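Local coordinates for alginate lyase (PDB 5GMT), which probably cleaves alginate, a polymer of mannuronic and guluronic acids, as a eukaryotic polysaccharide lyase of family 14, at residues A58-K70 against G241-K253. Sequence-based numbering, arbitrary orientation.
Sequences ALRIFYEKGSYSK and GMFFSTFFGGSEK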
ATOM      1  N   ALA A  58       3.020 -18.298   0.118  1.00  6.80           N
ATOM      2  CA  ALA A  58       2.634 -16.903   0.238  1.00  8.74           C
ATOM      3  C   ALA A  58       2.567 -16.422   1.672  1.00  7.60           C
ATOM      4  O   ALA A  58       2.292 -17.185   2.587  1.00  8.71           O
ATOM      5  CB  ALA A  58       1.281 -16.690  -0.428  1.00  5.98           C
ATOM      6  N   LEU A  59       2.780 -15.126   1.846  1.00  7.17           N
ATOM      7  CA  LEU A  59       2.532 -14.474   3.122  1.00  9.85           C
ATOM      8  C   LEU A  59       1.035 -14.389   3.332  1.00  6.80           C
ATOM      9  O   LEU A  59       0.336 -13.805   2.504  1.00  7.79           O
ATOM     10  CB  LEU A  59       3.164 -13.077   3.134  1.00  6.58           C
ATOM     11  CG  LEU A  59       2.856 -12.205   4.344  1.00  5.40           C
ATOM     12  CD1 LEU A  59       3.426 -12.828   5.604  1.00  8.74           C
ATOM     13  CD2 LEU A  59       3.411 -10.787   4.110  1.00  6.88           C
ATOM     14  N   ARG A  60       0.525 -14.985   4.411  1.00  7.48           N
ATOM     15  CA  ARG A  60      -0.922 -14.994   4.615  1.00  7.10           C
ATOM     16  C   ARG A  60      -1.290 -14.146   5.808  1.00  6.21           C
ATOM     17  O   ARG A  60      -0.699 -14.276   6.875  1.00  6.99           O
ATOM     18  CB  ARG A  60      -1.466 -16.420   4.809  1.00  7.10           C
ATOM     19  CG  ARG A  60      -2.993 -16.493   4.726  1.00  9.21           C
ATOM     20  CD  ARG A  60      -3.551 -17.855   5.167  1.00  9.30           C
ATOM     21  NE  ARG A  60      -3.570 -17.976   6.627  1.00  6.54           N
ATOM     22  CZ  ARG A  60      -4.033 -19.030   7.300  1.00  9.79           C
ATOM     23  NH1 ARG A  60      -4.519 -20.085   6.658  1.00  9.87           N
ATOM     24  NH2 ARG A  60      -4.013 -19.022   8.629  1.00  9.03           N
ATOM     25  N   ILE A  61      -2.274 -13.279   5.610  1.00  5.99           N
ATOM     26  CA  ILE A  61      -2.787 -12.430   6.671  1.00  7.55           C
ATOM     27  C   ILE A  61      -4.230 -12.812   6.978  1.00  6.66           C
ATOM     28  O   ILE A  61      -5.072 -12.877   6.076  1.00  6.33           O
ATOM     29  CB  ILE A  61      -2.737 -10.930   6.282  1.00  8.71           C
ATOM     30  CG1 ILE A  61      -1.341 -10.537   5.779  1.00  7.33           C
ATOM     31  CG2 ILE A  61      -3.198 -10.069   7.462  1.00  7.53           C
ATOM     32  CD1 ILE A  61      -0.222 -10.732   6.802  1.00  6.09           C
ATOM     33  N   PHE A  62      -4.506 -13.039   8.259  1.00  5.15           N
ATOM     34  CA  PHE A  62      -5.825 -13.408   8.727  1.00  8.45           C
ATOM     35  C   PHE A  62      -6.529 -12.207   9.368  1.00  9.13           C
ATOM     36  O   PHE A  62      -5.950 -11.537  10.219  1.00  9.57           O
ATOM     37  CB  PHE A  62      -5.704 -14.562   9.725  1.00  6.81           C
ATOM     38  CG  PHE A  62      -6.956 -14.841  10.490  1.00  9.46           C
ATOM     39  CD1 PHE A  62      -8.131 -15.152   9.825  1.00 10.65           C
ATOM     40  CD2 PHE A  62      -6.955 -14.818  11.874  1.00  8.93           C
ATOM     41  CE1 PHE A  62      -9.289 -15.435  10.522  1.00 12.25           C
ATOM     42  CE2 PHE A  62      -8.111 -15.094  12.586  1.00 12.35           C
ATOM     43  CZ  PHE A  62      -9.277 -15.406  11.910  1.00 12.56           C
ATOM     44  N   TYR A  63      -7.759 -11.930   8.929  1.00  6.71           N
ATOM     45  CA  TYR A  63      -8.600 -10.925   9.560  1.00  7.60           C
ATOM     46  C   TYR A  63      -9.793 -11.627  10.178  1.00  9.84           C
ATOM     47  O   TYR A  63     -10.661 -12.160   9.473  1.00  8.12           O
ATOM     48  CB  TYR A  63      -9.099  -9.860   8.569  1.00  8.22           C
ATOM     49  CG  TYR A  63      -8.134  -9.445   7.481  1.00  8.04           C
ATOM     50  CD1 TYR A  63      -7.422  -8.241   7.559  1.00  8.12           C
ATOM     51  CD2 TYR A  63      -7.954 -10.242   6.356  1.00  8.42           C
ATOM     52  CE1 TYR A  63      -6.550  -7.873   6.550  1.00  6.08           C
ATOM     53  CE2 TYR A  63      -7.087  -9.888   5.355  1.00  7.40           C
ATOM     54  CZ  TYR A  63      -6.390  -8.696   5.450  1.00  8.27           C
ATOM     55  OH  TYR A  63      -5.537  -8.347   4.440  1.00  6.53           O
ATOM     56  N   GLU A  64      -9.839 -11.621  11.497  1.00  8.90           N
ATOM     57  CA  GLU A  64     -10.926 -12.255  12.209  1.00 10.40           C
ATOM     58  C   GLU A  64     -12.236 -11.520  11.956  1.00 11.95           C
ATOM     59  O   GLU A  64     -12.244 -10.299  11.837  1.00 10.07           O
ATOM     60  CB  GLU A  64     -10.604 -12.273  13.691  1.00 11.37           C
ATOM     61  CG  GLU A  64     -11.507 -13.118  14.518  1.00 14.35           C
ATOM     62  CD  GLU A  64     -10.761 -13.690  15.700  1.00 19.68           C
ATOM     63  OE1 GLU A  64     -10.819 -14.929  15.886  1.00 14.85           O
ATOM     64  OE2 GLU A  64     -10.102 -12.895  16.418  1.00 13.13           O
ATOM     65  N   LYS A  65     -13.332 -12.269  11.877  1.00  8.74           N
ATOM     66  CA  LYS A  65     -14.663 -11.676  11.798  1.00  9.07           C
ATOM     67  C   LYS A  65     -14.817 -10.644  12.902  1.00 10.32           C
ATOM     68  O   LYS A  65     -14.458 -10.905  14.054  1.00 12.22           O
ATOM     69  CB  LYS A  65     -15.736 -12.770  11.909  1.00 12.58           C
ATOM     70  CG  LYS A  65     -17.166 -12.265  11.771  1.00 11.53           C
ATOM     71  CD  LYS A  65     -18.143 -13.432  11.662  1.00 13.22           C
ATOM     72  CE  LYS A  65     -19.573 -12.916  11.470  1.00 17.39           C
ATOM     73  NZ  LYS A  65     -20.520 -14.033  11.183  1.00 25.08           N
ATOM     74  N   GLY A  66     -15.272  -9.443  12.548  1.00 10.92           N
ATOM     75  CA  GLY A  66     -15.468  -8.399  13.542  1.00 10.88           C
ATOM     76  C   GLY A  66     -14.273  -7.473  13.729  1.00 12.58           C
ATOM     77  O   GLY A  66     -14.362  -6.456  14.414  1.00 11.35           O
ATOM     78  N   SER A  67     -13.142  -7.815  13.130  1.00 10.83           N
ATOM     79  CA  SER A  67     -11.924  -7.040  13.384  1.00 10.14           C
ATOM     80  C   SER A  67     -11.863  -5.777  12.535  1.00  7.90           C
ATOM     81  O   SER A  67     -12.421  -5.706  11.442  1.00 10.69           O
ATOM     82  CB  SER A  67     -10.663  -7.893  13.141  1.00  7.52           C
ATOM     83  OG  SER A  67     -10.505  -8.209  11.772  1.00  8.51           O
ATOM     84  N   TYR A  68     -11.194  -4.774  13.079  1.00  9.95           N
ATOM     85  CA  TYR A  68     -10.819  -3.585  12.334  1.00 12.53           C
ATOM     86  C   TYR A  68      -9.663  -2.951  13.098  1.00 11.30           C
ATOM     87  O   TYR A  68      -9.153  -3.548  14.045  1.00 13.18           O
ATOM     88  CB  TYR A  68     -12.003  -2.621  12.155  1.00 10.49           C
ATOM     89  CG  TYR A  68     -12.611  -2.130  13.448  1.00 12.37           C
ATOM     90  CD1 TYR A  68     -12.311  -0.868  13.943  1.00 14.71           C
ATOM     91  CD2 TYR A  68     -13.497  -2.925  14.167  1.00 15.71           C
ATOM     92  CE1 TYR A  68     -12.872  -0.408  15.123  1.00 16.12           C
ATOM     93  CE2 TYR A  68     -14.062  -2.476  15.358  1.00 16.30           C
ATOM     94  CZ  TYR A  68     -13.743  -1.217  15.825  1.00 25.99           C
ATOM     95  OH  TYR A  68     -14.302  -0.757  16.997  1.00 27.03           O
ATOM     96  N   SER A  69      -9.253  -1.750  12.694  1.00 11.39           N
ATOM     97  CA  SER A  69      -8.005  -1.160  13.176  1.00  9.78           C
ATOM     98  C   SER A  69      -7.888  -1.063  14.698  1.00 10.92           C
ATOM     99  O   SER A  69      -6.785  -1.047  15.223  1.00 16.30           O
ATOM    100  CB  SER A  69      -7.827   0.238  12.579  1.00 15.65           C
ATOM    101  OG  SER A  69      -8.837   1.109  13.054  1.00 15.32           O
ATOM    102  N   LYS A  70      -9.015  -0.998  15.399  1.00 12.68           N
ATOM    103  CA  LYS A  70      -8.998  -0.777  16.844  1.00 16.83           C
ATOM    104  C   LYS A  70      -9.125  -2.065  17.668  1.00 19.49           C
ATOM    105  O   LYS A  70      -8.955  -2.036  18.882  1.00 17.58           O
ATOM    106  CB  LYS A  70     -10.116   0.196  17.238  1.00 19.09           C
ATOM    107  CG  LYS A  70      -9.996   1.562  16.589  1.00 18.28           C
ATOM    108  CD  LYS A  70      -8.857   2.346  17.208  1.00 28.22           C
ATOM    109  CE  LYS A  70      -8.534   3.605  16.416  1.00 36.16           C
ATOM    110  NZ  LYS A  70      -7.661   3.310  15.241  1.00 32.93           N
ATOM    111  N   GLY A 241      10.591   2.869   0.200  1.00  6.76           N
ATOM    112  CA  GLY A 241      10.270   1.458   0.119  1.00  7.11           C
ATOM    113  C   GLY A 241       8.795   1.165   0.250  1.00  6.63           C
ATOM    114  O   GLY A 241       7.968   2.004  -0.079  1.00  6.37           O
ATOM    115  N   MET A 242       8.480  -0.025   0.760  1.00  6.67           N
ATOM    116  CA  MET A 242       7.100  -0.495   0.831  1.00  5.26           C
ATOM    117  C   MET A 242       6.521  -0.345   2.229  1.00  5.73           C
ATOM    118  O   MET A 242       7.138  -0.763   3.216  1.00  8.46           O
ATOM    119  CB  MET A 242       6.994  -1.963   0.415  1.00  7.27           C
ATOM    120  CG  MET A 242       5.555  -2.497   0.527  1.00  7.47           C
ATOM    121  SD  MET A 242       5.363  -4.256   0.168  1.00  7.36           S
ATOM    122  CE  MET A 242       6.464  -4.983   1.371  1.00  8.64           C
ATOM    123  N   PHE A 243       5.337   0.256   2.293  1.00  4.91           N
ATOM    124  CA  PHE A 243       4.543   0.330   3.519  1.00  5.84           C
ATOM    125  C   PHE A 243       3.573  -0.840   3.466  1.00  5.38           C
ATOM    126  O   PHE A 243       2.531  -0.743   2.838  1.00  4.72           O
ATOM    127  CB  PHE A 243       3.860   1.714   3.606  1.00  5.17           C
ATOM    128  CG  PHE A 243       3.028   1.954   4.850  1.00  5.99           C
ATOM    129  CD1 PHE A 243       3.085   1.107   5.942  1.00  8.03           C
ATOM    130  CD2 PHE A 243       2.310   3.143   4.973  1.00  7.32           C
ATOM    131  CE1 PHE A 243       2.325   1.374   7.087  1.00 10.88           C
ATOM    132  CE2 PHE A 243       1.575   3.430   6.124  1.00 10.03           C
ATOM    133  CZ  PHE A 243       1.580   2.555   7.171  1.00  9.24           C
ATOM    134  N   PHE A 244       3.962  -1.969   4.061  1.00  6.47           N
ATOM    135  CA  PHE A 244       3.046  -3.106   4.130  1.00  5.50           C
ATOM    136  C   PHE A 244       2.020  -2.797   5.197  1.00  5.67           C
ATOM    137  O   PHE A 244       2.361  -2.568   6.354  1.00  5.92           O
ATOM    138  CB  PHE A 244       3.758  -4.429   4.433  1.00  6.78           C
ATOM    139  CG  PHE A 244       2.844  -5.632   4.334  1.00  5.82           C
ATOM    140  CD1 PHE A 244       2.727  -6.331   3.140  1.00  6.03           C
ATOM    141  CD2 PHE A 244       2.086  -6.040   5.423  1.00  7.04           C
ATOM    142  CE1 PHE A 244       1.876  -7.434   3.034  1.00  6.04           C
ATOM    143  CE2 PHE A 244       1.231  -7.149   5.320  1.00  5.76           C
ATOM    144  CZ  PHE A 244       1.133  -7.834   4.125  1.00  4.24           C
ATOM    145  N   SER A 245       0.753  -2.789   4.803  1.00  5.22           N
ATOM    146  CA  SER A 245      -0.304  -2.351   5.701  1.00  5.79           C
ATOM    147  C   SER A 245      -1.598  -3.007   5.254  1.00  6.39           C
ATOM    148  O   SER A 245      -2.005  -2.816   4.127  1.00  6.62           O
ATOM    149  CB  SER A 245      -0.421  -0.827   5.658  1.00  5.09           C
ATOM    150  OG  SER A 245      -1.381  -0.342   6.567  1.00  7.91           O
ATOM    151  N   THR A 246      -2.230  -3.795   6.117  1.00  5.90           N
ATOM    152  CA  THR A 246      -3.518  -4.375   5.748  1.00  4.07           C
ATOM    153  C   THR A 246      -4.326  -4.732   7.004  1.00  6.48           C
ATOM    154  O   THR A 246      -3.837  -5.378   7.946  1.00  6.10           O
ATOM    155  CB  THR A 246      -3.333  -5.616   4.808  1.00  4.42           C
ATOM    156  OG1 THR A 246      -4.593  -5.988   4.227  1.00  7.31           O
ATOM    157  CG2 THR A 246      -2.718  -6.812   5.548  1.00  7.48           C
ATOM    158  N   PHE A 247      -5.561  -4.248   7.001  1.00  5.69           N
ATOM    159  CA  PHE A 247      -6.508  -4.386   8.093  1.00  7.80           C
ATOM    160  C   PHE A 247      -7.796  -3.752   7.594  1.00 10.16           C
ATOM    161  O   PHE A 247      -7.764  -2.968   6.643  1.00  6.01           O
ATOM    162  CB  PHE A 247      -6.011  -3.698   9.369  1.00  5.84           C
ATOM    163  CG  PHE A 247      -5.654  -2.249   9.181  1.00  5.64           C
ATOM    164  CD1 PHE A 247      -4.340  -1.873   8.919  1.00  6.57           C
ATOM    165  CD2 PHE A 247      -6.626  -1.265   9.270  1.00  7.32           C
ATOM    166  CE1 PHE A 247      -4.006  -0.534   8.748  1.00  9.03           C
ATOM    167  CE2 PHE A 247      -6.303   0.065   9.109  1.00  6.55           C
ATOM    168  CZ  PHE A 247      -4.988   0.435   8.851  1.00  7.42           C
ATOM    169  N   PHE A 248      -8.919  -4.101   8.212  1.00  6.96           N
ATOM    170  CA  PHE A 248     -10.190  -3.459   7.884  1.00  7.54           C
ATOM    171  C   PHE A 248     -10.283  -2.109   8.594  1.00  7.44           C
ATOM    172  O   PHE A 248      -9.866  -1.974   9.750  1.00  8.02           O
ATOM    173  CB  PHE A 248     -11.374  -4.357   8.283  1.00  8.53           C
ATOM    174  CG  PHE A 248     -11.651  -5.463   7.306  1.00  9.13           C
ATOM    175  CD1 PHE A 248     -10.790  -6.552   7.205  1.00  8.93           C
ATOM    176  CD2 PHE A 248     -12.776  -5.420   6.493  1.00  7.74           C
ATOM    177  CE1 PHE A 248     -11.043  -7.576   6.299  1.00  8.32           C
ATOM    178  CE2 PHE A 248     -13.035  -6.435   5.590  1.00  9.48           C
ATOM    179  CZ  PHE A 248     -12.163  -7.515   5.490  1.00  9.41           C
ATOM    180  N   GLY A 249     -10.816  -1.105   7.899  1.00  9.37           N
ATOM    181  CA  GLY A 249     -11.042   0.189   8.520  1.00 11.48           C
ATOM    182  C   GLY A 249     -10.130   1.285   8.003  1.00 13.77           C
ATOM    183  O   GLY A 249      -9.248   1.020   7.180  1.00 10.30           O
ATOM    184  N   GLY A 250     -10.352   2.520   8.454  1.00 13.45           N
ATOM    185  CA  GLY A 250     -11.463   2.862   9.327  1.00 13.20           C
ATOM    186  C   GLY A 250     -11.188   2.645  10.802  1.00 20.57           C
ATOM    187  O   GLY A 250     -10.401   1.776  11.179  1.00 22.23           O
ATOM    188  N   SER A 251     -11.861   3.417  11.644  1.00 18.55           N
ATOM    189  CA  SER A 251     -11.527   3.456  13.062  1.00 20.78           C
ATOM    190  C   SER A 251     -12.717   3.175  13.961  1.00 19.14           C
ATOM    191  O   SER A 251     -12.671   3.450  15.163  1.00 26.14           O
ATOM    192  CB  SER A 251     -10.935   4.822  13.421  1.00 27.30           C
ATOM    193  OG  SER A 251      -9.860   5.152  12.565  1.00 28.95           O
ATOM    194  N   GLU A 252     -13.783   2.634  13.389  1.00 15.93           N
ATOM    195  CA  GLU A 252     -14.978   2.329  14.164  1.00 21.20           C
ATOM    196  C   GLU A 252     -15.615   1.024  13.695  1.00 18.26           C
ATOM    197  O   GLU A 252     -15.311   0.545  12.605  1.00 16.41           O
ATOM    198  CB  GLU A 252     -15.972   3.493  14.082  1.00 21.62           C
ATOM    199  CG  GLU A 252     -16.317   3.933  12.674  1.00 16.77           C
ATOM    200  CD  GLU A 252     -17.324   5.084  12.655  1.00 22.12           C
ATOM    201  OE1 GLU A 252     -16.896   6.257  12.737  1.00 16.72           O
ATOM    202  OE2 GLU A 252     -18.544   4.813  12.569  1.00 19.87           O
ATOM    203  N   LYS A 253     -16.500   0.462  14.521  1.00 20.66           N
ATOM    204  CA  LYS A 253     -17.054  -0.885  14.320  1.00 18.52           C
ATOM    205  C   LYS A 253     -17.762  -1.053  12.969  1.00 18.09           C
ATOM    206  O   LYS A 253     -17.797  -2.154  12.423  1.00 22.29           O
ATOM    207  CB  LYS A 253     -18.012  -1.222  15.478  1.00 27.49           C
ATOM    208  CG  LYS A 253     -19.181  -2.208  15.200  1.00 39.29           C
ATOM    209  CD  LYS A 253     -18.770  -3.591  14.665  1.00 34.94           C
ATOM    210  CE  LYS A 253     -19.953  -4.341  14.062  1.00 35.09           C
ATOM    211  NZ  LYS A 253     -21.119  -4.389  14.981  1.00 46.07           N
TER
HETATM  212  O   HOH W   1      -9.142  -5.932  10.477  1.00  7.71           O
HETATM  213  O   HOH W   2      -7.525   6.269  14.080  1.00 32.39           O
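Leu-59 CD2 and the flank of Ile-61 form a shallow notch for the Phe-244 ring: Phe-244 CZ lies 3.7 Å from Leu-59 CD2, and Ile-61 CG1 meets the ring's edge. They join opposing sheets of a concanavalin-like sandwich; the axes of segments 58-63 and 241-247 approach to 8.3 Å, their N-to-C directions 32° apart. Phe-248 drives its edge into one face of Tyr-63, T-shaped with planes at 81°. Tyr-63 OH, also bonded to Ser-263 OG, sits 2.5 Å from Thr-246 OG1, which bonds the carbonyl O of Lys-111, so both buried hydroxyls are satisfied.

In the loops beyond, the Tyr-68 ring, its CG wedged between backbone N and carbonyl carbon (chi1 59°), lies against the 252-253 backbone, with Lys-253 CA over one face, 4.0 Å from the ring centroid (CH-pi). With an alanine in place of Tyr-68, that backbone would probably lose the ring face it rests on and be freer to shift. Ser-69 OG donates to an in-plane lone pair of Gly-250 O at 2.5 Å; a water joins Ser-67 OG to Phe-248 N. The chemistry implies a mostly apolar interior with one satisfied hydroxyl pair, and a loop end combining an aromatic face with polar and water-mediated links.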